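U4/U6 snRNA-associated-splicing factor PRP24 (Saccharomyces cerevisiae, PDB 4N0T) binds U6 small nuclear RNA, anneals it with U4 and so acts as a recycling factor of the spliceosome. Local coordinates at residues K27-C32 / I77-L82; C297-E302 / M338-S343. All blocks are in the same frame, centred on the assembly; numbering follows the deposited sequence.

Interaction 1 of 2, residues K27-C32 / I77-L82; sequences KYFKHC and IIVSHL
Tyr28 and Phe29 of helix 22-29 meet Ile77 and Val79 of the strand next to the first strand of the first RNA recognition motif. The helix packs on one face of the beta sheet, and these four side chains belong to the core between them. Ile77 can be followed outward. Its CB points toward the helix. CG1 leaves CB between the backbone N and the carbonyl carbon (chi1 63°). CD1 then stands anti to CA (chi2 172°), which carries it out to the rings. Ile77 CD1 lies 4.1 Å from Tyr28 CE2 and 4.3 Å from Phe29 CZ, obliquely to both rings, so one methyl serves two aromatic side chains. The two rings are themselves in contact: Tyr28 CD2 sits 3.4 Å above the plane of the Phe29 ring, offset toward its rim, while Phe29 CD2 lies at the Tyr28 edge. Elsewhere Phe29 touches Val13 of strand 10-16, Ile53 of strand 49-55 and Ala64 of helix 58-65. Val79 is two residues further along the strand and faces the same way as Ile77. Val79 CG2 meets the edge of the Phe29 ring, near the ring plane, 4.1 Å from Phe29 CZ.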
loop_
_atom_site.group_PDB
_atom_site.type_symbol
_atom_site.label_atom_id
_atom_site.label_comp_id
_atom_site.label_asym_id
_atom_site.label_seq_id
_atom_site.Cartn_x
_atom_site.Cartn_y
_atom_site.Cartn_z
ATOM N N LYS A 27 17.734 27.739 0.670
ATOM C CA LYS A 27 18.182 29.111 0.872
ATOM C C LYS A 27 17.918 29.992 -0.340
ATOM O O LYS A 27 17.560 31.162 -0.193
ATOM C CB LYS A 27 19.668 29.151 1.242
ATOM C CG LYS A 27 19.943 28.849 2.714
ATOM C CD LYS A 27 21.435 28.928 3.050
ATOM C CE LYS A 27 21.674 28.829 4.556
ATOM N NZ LYS A 27 21.216 27.521 5.109
ATOM N N TYR A 28 18.089 29.434 -1.535
ATOM C CA TYR A 28 17.858 30.207 -2.751
ATOM C C TYR A 28 16.376 30.557 -2.924
ATOM O O TYR A 28 16.045 31.651 -3.380
ATOM C CB TYR A 28 18.379 29.480 -3.999
ATOM C CG TYR A 28 18.303 30.340 -5.245
ATOM C CD1 TYR A 28 19.323 31.227 -5.558
ATOM C CD2 TYR A 28 17.204 30.280 -6.097
ATOM C CE1 TYR A 28 19.260 32.024 -6.688
ATOM C CE2 TYR A 28 17.132 31.080 -7.232
ATOM C CZ TYR A 28 18.167 31.948 -7.517
ATOM O OH TYR A 28 18.105 32.742 -8.635
ATOM N N PHE A 29 15.492 29.636 -2.551
ATOM C CA PHE A 29 14.065 29.799 -2.843
ATOM C C PHE A 29 13.183 30.120 -1.632
ATOM O O PHE A 29 11.990 30.384 -1.794
ATOM C CB PHE A 29 13.509 28.539 -3.529
ATOM C CG PHE A 29 13.931 28.380 -4.965
ATOM C CD1 PHE A 29 13.250 29.038 -5.979
ATOM C CD2 PHE A 29 14.995 27.555 -5.303
ATOM C CE1 PHE A 29 13.636 28.885 -7.299
ATOM C CE2 PHE A 29 15.374 27.395 -6.623
ATOM C CZ PHE A 29 14.697 28.058 -7.617
ATOM N N LYS A 30 13.732 30.081 -0.423
ATOM C CA LYS A 30 12.856 30.203 0.744
ATOM C C LYS A 30 12.213 31.584 0.909
ATOM O O LYS A 30 11.196 31.707 1.590
ATOM C CB LYS A 30 13.514 29.694 2.039
ATOM C CG LYS A 30 14.653 30.527 2.613
ATOM C CD LYS A 30 15.263 29.766 3.800
ATOM C CE LYS A 30 15.967 30.675 4.798
ATOM N NZ LYS A 30 17.272 31.168 4.291
ATOM N N HIS A 31 12.778 32.603 0.262
ATOM C CA HIS A 31 12.134 33.920 0.213
ATOM C C HIS A 31 10.894 33.926 -0.692
ATOM O O HIS A 31 10.047 34.819 -0.585
ATOM C CB HIS A 31 13.112 35.011 -0.247
ATOM C CG HIS A 31 14.136 35.399 0.779
ATOM N ND1 HIS A 31 14.426 34.616 1.882
ATOM C CD2 HIS A 31 14.938 36.482 0.867
ATOM C CE1 HIS A 31 15.363 35.208 2.599
ATOM N NE2 HIS A 31 15.695 36.341 2.008
ATOM N N CYS A 32 10.782 32.940 -1.583
ATOM C CA CYS A 32 9.627 32.865 -2.480
ATOM C C CYS A 32 8.358 32.517 -1.725
ATOM O O CYS A 32 7.252 32.833 -2.169
ATOM C CB CYS A 32 9.843 31.816 -3.571
ATOM S SG CYS A 32 11.126 32.228 -4.730
ATOM N N ILE A 77 19.500 29.008 -14.704
ATOM C CA ILE A 77 18.480 28.011 -14.336
ATOM C C ILE A 77 17.181 28.228 -15.096
ATOM O O ILE A 77 16.937 29.314 -15.639
ATOM C CB ILE A 77 18.190 27.999 -12.806
ATOM C CG1 ILE A 77 17.607 29.340 -12.349
ATOM C CG2 ILE A 77 19.458 27.654 -12.025
ATOM C CD1 ILE A 77 17.120 29.346 -10.906
ATOM N N ILE A 78 16.342 27.188 -15.146
ATOM C CA ILE A 78 15.023 27.298 -15.728
ATOM C C ILE A 78 14.088 26.799 -14.645
ATOM O O ILE A 78 14.338 25.749 -14.048
ATOM C CB ILE A 78 14.880 26.437 -17.007
ATOM C CG1 ILE A 78 15.921 26.888 -18.051
ATOM C CG2 ILE A 78 13.479 26.565 -17.597
ATOM C CD1 ILE A 78 16.007 26.004 -19.283
ATOM N N VAL A 79 13.057 27.579 -14.355
ATOM C CA VAL A 79 12.089 27.200 -13.338
ATOM C C VAL A 79 10.711 27.167 -13.987
ATOM O O VAL A 79 10.303 28.125 -14.661
ATOM C CB VAL A 79 12.108 28.178 -12.129
ATOM C CG1 VAL A 79 11.135 27.699 -11.037
ATOM C CG2 VAL A 79 13.529 28.340 -11.550
ATOM N N SER A 80 9.975 26.073 -13.782
ATOM C CA SER A 80 8.696 25.907 -14.454
ATOM C C SER A 80 7.723 25.154 -13.563
ATOM O O SER A 80 8.147 24.476 -12.631
ATOM C CB SER A 80 8.879 25.135 -15.756
ATOM O OG SER A 80 9.502 23.886 -15.505
ATOM N N HIS A 81 6.434 25.290 -13.843
ATOM C CA HIS A 81 5.437 24.448 -13.178
ATOM C C HIS A 81 5.756 22.995 -13.509
ATOM O O HIS A 81 6.043 22.660 -14.668
ATOM C CB HIS A 81 4.021 24.776 -13.667
ATOM C CG HIS A 81 3.487 26.089 -13.178
ATOM N ND1 HIS A 81 3.194 26.331 -11.853
ATOM C CD2 HIS A 81 3.161 27.222 -13.849
ATOM C CE1 HIS A 81 2.718 27.558 -11.725
ATOM N NE2 HIS A 81 2.697 28.123 -12.920
ATOM N N LEU A 82 5.705 22.124 -12.503
ATOM C CA LEU A 82 5.882 20.702 -12.774
ATOM C C LEU A 82 4.561 20.208 -13.308
ATOM O O LEU A 82 3.564 20.218 -12.590
ATOM C CB LEU A 82 6.250 19.923 -11.509
ATOM C CG LEU A 82 6.566 18.443 -11.766
ATOM C CD1 LEU A 82 7.917 18.298 -12.460
ATOM C CD2 LEU A 82 6.538 17.640 -10.471
#

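Interaction 2 of 2, residues C297-E302 / M338-S343; sequences CQFLQE and MILNGS
Apolar contacts join Phe299 and Leu300 to Leu340, and they carry most of this interaction. The two methyls of Leu340 divide the work. Leu340 CD2 lies 3.9 Å from Phe299 CE2, oblique to the ring, and the two side chains run past each other in opposite directions. Leu340 CD1 lies 3.9 Å from Leu300 CD2, which is also 4.0 Å from Leu340 CD2. The leucine side chains cross at about a right angle. Leu300 does not leave its helix straight toward Leu340; its CG stands anti to the carbonyl carbon (chi1 -65°), and CD2 then comes within touch. This is the occluded RNA recognition motif, in which helices 293-302 and 330-340 pack on the same beta sheet. Leu340 also touches Ile282 and Leu284 of the central strand 281-285, and Leu300 touches Ile311 and Ile314. The Phe299 ring makes an edge-to-face pair with Phe345.

Ser343 adds a van der Waals contact. Its OG lies in the plane of the Phe299 ring, at the edge, with Ser343 OG 3.9 Å from Phe299 CZ. Hydrogen bonds local to 338-343 hold this hydroxyl in place. Ser343 OG donates to Leu340 O at 2.7 Å, tilted 17° from the carbonyl plane. Ser343 N gives Leu340 O a second bond of 3.0 Å, within a type II beta turn from Leu340 to Ser343.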
loop_
_atom_site.group_PDB
_atom_site.type_symbol
_atom_site.label_atom_id
_atom_site.label_comp_id
_atom_site.label_asym_id
_atom_site.label_seq_id
_atom_site.Cartn_x
_atom_site.Cartn_y
_atom_site.Cartn_z
ATOM N N CYS A 297 9.581 -10.074 5.618
ATOM C CA CYS A 297 9.871 -11.483 5.350
ATOM C C CYS A 297 11.203 -11.619 4.606
ATOM O O CYS A 297 12.048 -12.470 4.931
ATOM C CB CYS A 297 8.736 -12.093 4.524
ATOM S SG CYS A 297 8.866 -13.881 4.281
ATOM N N GLN A 298 11.394 -10.761 3.615
ATOM C CA GLN A 298 12.622 -10.763 2.826
ATOM C C GLN A 298 13.843 -10.483 3.706
ATOM O O GLN A 298 14.872 -11.165 3.601
ATOM C CB GLN A 298 12.508 -9.735 1.704
ATOM C CG GLN A 298 13.771 -9.526 0.910
ATOM C CD GLN A 298 13.598 -8.465 -0.155
ATOM O OE1 GLN A 298 13.161 -8.753 -1.272
ATOM N NE2 GLN A 298 13.929 -7.225 0.188
ATOM N N PHE A 299 13.707 -9.498 4.594
ATOM C CA PHE A 299 14.743 -9.186 5.573
ATOM C C PHE A 299 15.061 -10.375 6.473
ATOM O O PHE A 299 16.228 -10.680 6.703
ATOM C CB PHE A 299 14.313 -7.973 6.394
ATOM C CG PHE A 299 15.046 -7.807 7.698
ATOM C CD1 PHE A 299 16.354 -7.326 7.728
ATOM C CD2 PHE A 299 14.400 -8.066 8.903
ATOM C CE1 PHE A 299 17.013 -7.144 8.941
ATOM C CE2 PHE A 299 15.054 -7.888 10.117
ATOM C CZ PHE A 299 16.364 -7.427 10.133
ATOM N N LEU A 300 14.038 -11.057 6.986
ATOM C CA LEU A 300 14.283 -12.201 7.863
ATOM C C LEU A 300 14.996 -13.342 7.141
ATOM O O LEU A 300 15.838 -14.033 7.731
ATOM C CB LEU A 300 12.977 -12.719 8.458
ATOM C CG LEU A 300 12.264 -11.754 9.398
ATOM C CD1 LEU A 300 10.937 -12.350 9.863
ATOM C CD2 LEU A 300 13.139 -11.421 10.590
ATOM N N GLN A 301 14.646 -13.551 5.873
ATOM C CA GLN A 301 15.245 -14.634 5.098
ATOM C C GLN A 301 16.656 -14.309 4.623
ATOM O O GLN A 301 17.557 -15.142 4.753
ATOM C CB GLN A 301 14.367 -14.983 3.894
ATOM C CG GLN A 301 13.053 -15.651 4.264
ATOM C CD GLN A 301 12.065 -15.645 3.112
ATOM O OE1 GLN A 301 10.997 -16.249 3.191
ATOM N NE2 GLN A 301 12.413 -14.944 2.041
ATOM N N GLU A 302 16.849 -13.108 4.079
ATOM C CA GLU A 302 18.112 -12.751 3.428
ATOM C C GLU A 302 19.180 -12.235 4.384
ATOM O O GLU A 302 20.370 -12.482 4.180
ATOM C CB GLU A 302 17.878 -11.720 2.318
ATOM C CG GLU A 302 16.978 -12.219 1.192
ATOM C CD GLU A 302 16.774 -11.185 0.101
ATOM O OE1 GLU A 302 17.469 -10.143 0.119
ATOM O OE2 GLU A 302 15.916 -11.416 -0.777
ATOM N N MET A 338 16.233 -12.845 20.737
ATOM C CA MET A 338 17.619 -12.467 21.007
ATOM C C MET A 338 18.346 -11.909 19.778
ATOM O O MET A 338 18.972 -10.845 19.842
ATOM C CB MET A 338 18.384 -13.675 21.555
ATOM C CG MET A 338 19.849 -13.384 21.781
ATOM S SD MET A 338 20.777 -14.890 22.145
ATOM C CE MET A 338 19.963 -15.448 23.645
ATOM N N ILE A 339 18.276 -12.642 18.670
ATOM C CA ILE A 339 18.952 -12.246 17.436
ATOM C C ILE A 339 18.457 -10.903 16.893
ATOM O O ILE A 339 19.240 -10.061 16.461
ATOM C CB ILE A 339 18.798 -13.335 16.345
ATOM C CG1 ILE A 339 19.668 -14.556 16.667
ATOM C CG2 ILE A 339 19.171 -12.794 14.968
ATOM C CD1 ILE A 339 19.513 -15.693 15.660
ATOM N N LEU A 340 17.146 -10.691 16.905
ATOM C CA LEU A 340 16.618 -9.504 16.237
ATOM C C LEU A 340 16.775 -8.203 17.020
ATOM O O LEU A 340 16.822 -7.126 16.426
ATOM C CB LEU A 340 15.144 -9.719 15.846
ATOM C CG LEU A 340 15.010 -10.652 14.641
ATOM C CD1 LEU A 340 13.567 -11.049 14.399
ATOM C CD2 LEU A 340 15.574 -9.967 13.418
ATOM N N ASN A 341 16.838 -8.288 18.348
ATOM C CA ASN A 341 16.883 -7.069 19.153
ATOM C C ASN A 341 18.189 -6.339 18.881
ATOM O O ASN A 341 19.272 -6.893 19.101
ATOM C CB ASN A 341 16.755 -7.378 20.644
ATOM C CG ASN A 341 16.510 -6.132 21.479
ATOM O OD1 ASN A 341 15.687 -5.279 21.131
ATOM N ND2 ASN A 341 17.239 -6.011 22.587
ATOM N N GLY A 342 18.095 -5.113 18.382
ATOM C CA GLY A 342 19.286 -4.346 18.074
ATOM C C GLY A 342 19.840 -4.538 16.668
ATOM O O GLY A 342 20.837 -3.905 16.288
ATOM N N SER A 343 19.214 -5.414 15.889
ATOM C CA SER A 343 19.583 -5.576 14.487
ATOM C C SER A 343 19.207 -4.316 13.695
ATOM O O SER A 343 18.513 -3.433 14.210
ATOM C CB SER A 343 18.894 -6.800 13.894
ATOM O OG SER A 343 17.500 -6.589 13.817
#

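Interaction 1 comes first along the chain, in the first RNA recognition motif. Interaction 2 follows in the occluded motif near the C-terminal end, with RRM 2 and RRM 3 between them in the sequence. Their centres are 43 Å apart, their nearest atoms about 28 Å, and they do not touch. They share no helix or sheet. Each domain has the RRM sheet, with a short extra strand at its edge and two helices against it. Interaction 1 joins helix 22-29 to strand 75-81. Interaction 2 joins helix 293-302, which follows the first strand of its sheet as helix 22-29 does, to the end of helix 330-340. The two contacts sample different parts of the same kind of core, consistent with a chain of separately folded RRM modules.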